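PDB 4GBA: DCN1-like protein 3 from Homo sapiens, which promotes cullin neddylation, helping to transfer NEDD8 from N-terminally acetylated NEDD8-conjugating E2 enzymes to cullin-RBX complexes. Local coordinates for residues 140-152 / 186-198. Numbering follows the deposited sequence.
Sequences QWLNFLTENPSGI and LFDTFVEWEMERR
An aromatic cluster, Trp141 and Phe144 against Phe187, Phe190 and Trp193, joins two helices of the DCUN1 (PONY) domain whose segments cross at 101°. Phe144 is a knob in a hole formed by Leu186, Thr189, Phe190 and Trp193. Its CG lies anti to the backbone N (chi1 162°), which sends the ring into this hole. A flat phenyl suits the place because face and rim are both used: Phe190 CA sits over the face, while the edge at Phe144 CD1 meets the indole face of Trp193, 3.5 Å from Trp193 CG. Trp141 turns its own edge to the face of Phe190, Trp141 CE3 lying 3.7 Å from Phe190 CG, and offers a face to the edge of Phe187. The cluster packs helix 138-147 against helix 185-199, and Trp126 of helix 119-129 and Phe163 of helix 157-169 extend it around Trp141. Indole suits Trp193 because its flat face packs on Phe144 while NE1 donates to Glu147 OE2 (3.1 Å), from above the carboxylate plane. With an alanine here, Glu147 would probably lose this donor and a gap open beside Phe144 and Pro149. Near the start of helix 138-147, Gln140's flat amide stacks on the Arg197 guanidinium, steadied by a hydrogen bond from Asn143 ND2 to Gln140 OE1 (3.0 Å).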
loop_
_atom_site.group_PDB
_atom_site.type_symbol
_atom_site.label_atom_id
_atom_site.label_comp_id
_atom_site.label_asym_id
_atom_site.label_seq_id
_atom_site.Cartn_x
_atom_site.Cartn_y
_atom_site.Cartn_z
ATOM N N GLN A 140 -10.692 -7.358 -12.153
ATOM C CA GLN A 140 -10.184 -7.746 -13.470
ATOM C C GLN A 140 -8.825 -7.121 -13.766
ATOM O O GLN A 140 -7.955 -7.752 -14.373
ATOM C CB GLN A 140 -11.182 -7.393 -14.574
ATOM C CG GLN A 140 -12.479 -8.184 -14.505
ATOM C CD GLN A 140 -12.262 -9.692 -14.341
ATOM O OE1 GLN A 140 -11.227 -10.244 -14.736
ATOM N NE2 GLN A 140 -13.246 -10.362 -13.746
ATOM N N TRP A 141 -8.646 -5.878 -13.330
ATOM C CA TRP A 141 -7.373 -5.201 -13.498
ATOM C C TRP A 141 -6.264 -6.019 -12.842
ATOM O O TRP A 141 -5.176 -6.141 -13.391
ATOM C CB TRP A 141 -7.440 -3.771 -12.931
ATOM C CG TRP A 141 -6.095 -3.105 -12.728
ATOM C CD1 TRP A 141 -5.434 -2.947 -11.548
ATOM C CD2 TRP A 141 -5.256 -2.528 -13.736
ATOM N NE1 TRP A 141 -4.237 -2.307 -11.750
ATOM C CE2 TRP A 141 -4.101 -2.031 -13.090
ATOM C CE3 TRP A 141 -5.365 -2.375 -15.125
ATOM C CZ2 TRP A 141 -3.063 -1.389 -13.776
ATOM C CZ3 TRP A 141 -4.336 -1.743 -15.806
ATOM C CH2 TRP A 141 -3.197 -1.259 -15.132
ATOM N N LEU A 142 -6.544 -6.587 -11.671
ATOM C CA LEU A 142 -5.541 -7.373 -10.955
ATOM C C LEU A 142 -5.369 -8.782 -11.544
ATOM O O LEU A 142 -4.288 -9.371 -11.439
ATOM C CB LEU A 142 -5.850 -7.442 -9.446
ATOM C CG LEU A 142 -5.863 -6.142 -8.625
ATOM C CD1 LEU A 142 -6.465 -6.391 -7.245
ATOM C CD2 LEU A 142 -4.478 -5.478 -8.504
ATOM N N ASN A 143 -6.433 -9.323 -12.139
ATOM C CA ASN A 143 -6.334 -10.577 -12.892
ATOM C C ASN A 143 -5.447 -10.375 -14.101
ATOM O O ASN A 143 -4.580 -11.198 -14.401
ATOM C CB ASN A 143 -7.705 -11.055 -13.369
ATOM C CG ASN A 143 -8.563 -11.595 -12.239
ATOM O OD1 ASN A 143 -8.053 -12.023 -11.196
ATOM N ND2 ASN A 143 -9.878 -11.588 -12.446
ATOM N N PHE A 144 -5.686 -9.265 -14.792
ATOM C CA PHE A 144 -4.907 -8.878 -15.956
ATOM C C PHE A 144 -3.412 -8.801 -15.630
ATOM O O PHE A 144 -2.580 -9.296 -16.379
ATOM C CB PHE A 144 -5.448 -7.550 -16.508
ATOM C CG PHE A 144 -4.499 -6.824 -17.418
ATOM C CD1 PHE A 144 -4.318 -7.235 -18.725
ATOM C CD2 PHE A 144 -3.802 -5.714 -16.971
ATOM C CE1 PHE A 144 -3.444 -6.560 -19.562
ATOM C CE2 PHE A 144 -2.924 -5.037 -17.807
ATOM C CZ PHE A 144 -2.749 -5.457 -19.098
ATOM N N LEU A 145 -3.080 -8.201 -14.493
ATOM C CA LEU A 145 -1.683 -7.997 -14.118
ATOM C C LEU A 145 -0.955 -9.255 -13.637
ATOM O O LEU A 145 0.262 -9.350 -13.768
ATOM C CB LEU A 145 -1.574 -6.923 -13.036
ATOM C CG LEU A 145 -1.949 -5.494 -13.406
ATOM C CD1 LEU A 145 -1.929 -4.619 -12.137
ATOM C CD2 LEU A 145 -1.000 -4.964 -14.471
ATOM N N THR A 146 -1.682 -10.193 -13.037
ATOM C CA THR A 146 -1.075 -11.447 -12.594
ATOM C C THR A 146 -0.774 -12.300 -13.828
ATOM O O THR A 146 0.268 -12.956 -13.925
ATOM C CB THR A 146 -1.994 -12.221 -11.615
ATOM O OG1 THR A 146 -3.189 -12.620 -12.294
ATOM C CG2 THR A 146 -2.368 -11.349 -10.422
ATOM N N GLU A 147 -1.692 -12.268 -14.784
ATOM C CA GLU A 147 -1.469 -12.908 -16.059
ATOM C C GLU A 147 -0.318 -12.213 -16.776
ATOM O O GLU A 147 0.576 -12.865 -17.319
ATOM C CB GLU A 147 -2.740 -12.840 -16.889
ATOM C CG GLU A 147 -2.572 -13.347 -18.295
ATOM C CD GLU A 147 -3.902 -13.623 -18.967
ATOM O OE1 GLU A 147 -4.881 -13.919 -18.238
ATOM O OE2 GLU A 147 -3.963 -13.540 -20.219
ATOM N N ASN A 148 -0.338 -10.881 -16.761
ATOM C CA ASN A 148 0.714 -10.068 -17.378
ATOM C C ASN A 148 0.916 -10.355 -18.870
ATOM O O ASN A 148 2.040 -10.597 -19.319
ATOM C CB ASN A 148 2.042 -10.215 -16.617
ATOM C CG ASN A 148 3.063 -9.151 -17.010
ATOM O OD1 ASN A 148 2.718 -8.131 -17.618
ATOM N ND2 ASN A 148 4.322 -9.380 -16.656
ATOM N N PRO A 149 -0.180 -10.302 -19.643
ATOM C CA PRO A 149 -0.194 -10.577 -21.087
ATOM C C PRO A 149 0.969 -9.923 -21.823
ATOM O O PRO A 149 1.570 -10.573 -22.673
ATOM C CB PRO A 149 -1.507 -9.938 -21.556
ATOM C CG PRO A 149 -2.389 -9.973 -20.363
ATOM C CD PRO A 149 -1.496 -9.862 -19.146
ATOM N N SER A 150 1.276 -8.666 -21.502
ATOM C CA SER A 150 2.268 -7.897 -22.258
ATOM C C SER A 150 3.635 -7.847 -21.583
ATOM O O SER A 150 4.479 -7.020 -21.934
ATOM C CB SER A 150 1.764 -6.469 -22.553
ATOM O OG SER A 150 1.497 -5.720 -21.372
ATOM N N GLY A 151 3.853 -8.735 -20.622
ATOM C CA GLY A 151 5.135 -8.828 -19.937
ATOM C C GLY A 151 5.763 -7.500 -19.522
ATOM O O GLY A 151 6.817 -7.108 -20.029
ATOM N N ILE A 152 5.118 -6.796 -18.595
ATOM C CA ILE A 152 5.714 -5.595 -18.027
ATOM C C ILE A 152 6.620 -5.984 -16.851
ATOM O O ILE A 152 6.405 -7.019 -16.194
ATOM C CB ILE A 152 4.643 -4.556 -17.603
ATOM C CG1 ILE A 152 3.546 -5.211 -16.768
ATOM C CG2 ILE A 152 4.012 -3.895 -18.830
ATOM C CD1 ILE A 152 3.452 -4.684 -15.360
ATOM N N LEU A 186 -0.631 0.969 -20.858
ATOM C CA LEU A 186 -1.047 -0.224 -20.127
ATOM C C LEU A 186 -2.574 -0.306 -19.909
ATOM O O LEU A 186 -3.151 -1.397 -19.926
ATOM C CB LEU A 186 -0.309 -0.347 -18.790
ATOM C CG LEU A 186 -0.561 -1.669 -18.051
ATOM C CD1 LEU A 186 -0.034 -2.862 -18.874
ATOM C CD2 LEU A 186 0.035 -1.672 -16.648
ATOM N N PHE A 187 -3.228 0.834 -19.700
ATOM C CA PHE A 187 -4.676 0.828 -19.514
ATOM C C PHE A 187 -5.389 0.318 -20.771
ATOM O O PHE A 187 -6.378 -0.407 -20.674
ATOM C CB PHE A 187 -5.210 2.207 -19.104
ATOM C CG PHE A 187 -4.675 2.715 -17.774
ATOM C CD1 PHE A 187 -3.824 1.946 -17.002
ATOM C CD2 PHE A 187 -5.042 3.967 -17.303
ATOM C CE1 PHE A 187 -3.332 2.421 -15.788
ATOM C CE2 PHE A 187 -4.555 4.447 -16.093
ATOM C CZ PHE A 187 -3.694 3.670 -15.339
ATOM N N ASP A 188 -4.880 0.686 -21.945
ATOM C CA ASP A 188 -5.452 0.223 -23.214
ATOM C C ASP A 188 -5.234 -1.282 -23.417
ATOM O O ASP A 188 -6.146 -2.003 -23.831
ATOM C CB ASP A 188 -4.888 1.005 -24.410
ATOM C CG ASP A 188 -5.800 0.925 -25.639
ATOM O OD1 ASP A 188 -7.030 1.151 -25.502
ATOM O OD2 ASP A 188 -5.298 0.622 -26.746
ATOM N N THR A 189 -4.020 -1.740 -23.127
ATOM C CA THR A 189 -3.707 -3.163 -23.140
ATOM C C THR A 189 -4.705 -3.944 -22.282
ATOM O O THR A 189 -5.091 -5.072 -22.614
ATOM C CB THR A 189 -2.289 -3.424 -22.595
ATOM O OG1 THR A 189 -1.333 -2.670 -23.349
ATOM C CG2 THR A 189 -1.948 -4.902 -22.670
ATOM N N PHE A 190 -5.110 -3.333 -21.172
ATOM C CA PHE A 190 -6.026 -3.959 -20.236
ATOM C C PHE A 190 -7.436 -3.967 -20.786
ATOM O O PHE A 190 -8.143 -4.957 -20.681
ATOM C CB PHE A 190 -6.010 -3.234 -18.883
ATOM C CG PHE A 190 -7.252 -3.464 -18.066
ATOM C CD1 PHE A 190 -7.475 -4.690 -17.447
ATOM C CD2 PHE A 190 -8.203 -2.462 -17.926
ATOM C CE1 PHE A 190 -8.628 -4.916 -16.698
ATOM C CE2 PHE A 190 -9.360 -2.676 -17.175
ATOM C CZ PHE A 190 -9.572 -3.907 -16.560
ATOM N N VAL A 191 -7.856 -2.850 -21.357
ATOM C CA VAL A 191 -9.199 -2.774 -21.899
ATOM C C VAL A 191 -9.398 -3.823 -22.998
ATOM O O VAL A 191 -10.444 -4.467 -23.071
ATOM C CB VAL A 191 -9.526 -1.353 -22.386
ATOM C CG1 VAL A 191 -10.739 -1.364 -23.299
ATOM C CG2 VAL A 191 -9.759 -0.431 -21.185
ATOM N N GLU A 192 -8.382 -4.007 -23.838
ATOM C CA GLU A 192 -8.441 -5.023 -24.884
ATOM C C GLU A 192 -8.568 -6.400 -24.245
ATOM O O GLU A 192 -9.523 -7.137 -24.512
ATOM C CB GLU A 192 -7.205 -4.968 -25.798
ATOM C CG GLU A 192 -6.935 -3.593 -26.443
ATOM C CD GLU A 192 -8.169 -2.978 -27.122
ATOM O OE1 GLU A 192 -8.199 -2.912 -28.374
ATOM O OE2 GLU A 192 -9.105 -2.545 -26.404
ATOM N N TRP A 193 -7.600 -6.730 -23.393
ATOM C CA TRP A 193 -7.617 -7.977 -22.640
ATOM C C TRP A 193 -8.961 -8.227 -21.956
ATOM O O TRP A 193 -9.429 -9.362 -21.875
ATOM C CB TRP A 193 -6.504 -7.961 -21.600
ATOM C CG TRP A 193 -6.464 -9.181 -20.700
ATOM C CD1 TRP A 193 -5.677 -10.294 -20.859
ATOM C CD2 TRP A 193 -7.217 -9.396 -19.492
ATOM N NE1 TRP A 193 -5.901 -11.183 -19.832
ATOM C CE2 TRP A 193 -6.843 -10.655 -18.977
ATOM C CE3 TRP A 193 -8.177 -8.645 -18.793
ATOM C CZ2 TRP A 193 -7.388 -11.183 -17.803
ATOM C CZ3 TRP A 193 -8.725 -9.173 -17.628
ATOM C CH2 TRP A 193 -8.328 -10.426 -17.144
ATOM N N GLU A 194 -9.578 -7.160 -21.469
ATOM C CA GLU A 194 -10.829 -7.276 -20.737
ATOM C C GLU A 194 -12.022 -7.432 -21.678
ATOM O O GLU A 194 -13.036 -8.033 -21.311
ATOM C CB GLU A 194 -11.021 -6.076 -19.811
ATOM C CG GLU A 194 -12.403 -5.987 -19.189
ATOM C CD GLU A 194 -12.688 -7.121 -18.212
ATOM O OE1 GLU A 194 -11.782 -7.956 -17.991
ATOM O OE2 GLU A 194 -13.815 -7.172 -17.666
ATOM N N MET A 195 -11.908 -6.883 -22.884
ATOM C CA MET A 195 -12.899 -7.139 -23.934
ATOM C C MET A 195 -12.845 -8.604 -24.375
ATOM O O MET A 195 -13.874 -9.251 -24.550
ATOM C CB MET A 195 -12.684 -6.218 -25.145
ATOM C CG MET A 195 -13.099 -4.780 -24.903
ATOM S SD MET A 195 -14.657 -4.716 -23.995
ATOM C CE MET A 195 -15.873 -4.727 -25.313
ATOM N N GLU A 196 -11.636 -9.123 -24.549
ATOM C CA GLU A 196 -11.471 -10.511 -24.948
ATOM C C GLU A 196 -12.045 -11.474 -23.914
ATOM O O GLU A 196 -12.701 -12.453 -24.280
ATOM C CB GLU A 196 -10.001 -10.843 -25.224
ATOM C CG GLU A 196 -9.709 -12.340 -25.283
ATOM C CD GLU A 196 -10.559 -13.076 -26.321
ATOM O OE1 GLU A 196 -10.899 -12.461 -27.358
ATOM O OE2 GLU A 196 -10.888 -14.266 -26.093
ATOM N N ARG A 197 -11.808 -11.216 -22.630
ATOM C CA ARG A 197 -12.307 -12.143 -21.621
ATOM C C ARG A 197 -13.828 -12.100 -21.509
ATOM O O ARG A 197 -14.455 -13.112 -21.223
ATOM C CB ARG A 197 -11.637 -11.949 -20.259
ATOM C CG ARG A 197 -12.047 -10.699 -19.526
ATOM C CD ARG A 197 -11.931 -10.912 -18.036
ATOM N NE ARG A 197 -13.006 -11.763 -17.560
ATOM C CZ ARG A 197 -14.193 -11.307 -17.171
ATOM N NH1 ARG A 197 -14.443 -10.008 -17.208
ATOM N NH2 ARG A 197 -15.128 -12.147 -16.744
ATOM N N ARG A 198 -14.423 -10.941 -21.752
ATOM C CA ARG A 198 -15.877 -10.867 -21.802
ATOM C C ARG A 198 -16.432 -11.690 -22.968
ATOM O O ARG A 198 -17.482 -12.332 -22.840
ATOM C CB ARG A 198 -16.347 -9.416 -21.862
ATOM C CG ARG A 198 -16.219 -8.730 -20.520
ATOM C CD ARG A 198 -16.507 -7.250 -20.573
ATOM N NE ARG A 198 -15.903 -6.591 -19.419
ATOM C CZ ARG A 198 -16.363 -5.478 -18.859
ATOM N NH1 ARG A 198 -17.449 -4.886 -19.341
ATOM N NH2 ARG A 198 -15.736 -4.958 -17.808
HETATM O O HOH W 1 0.987 -2.593 -22.350
#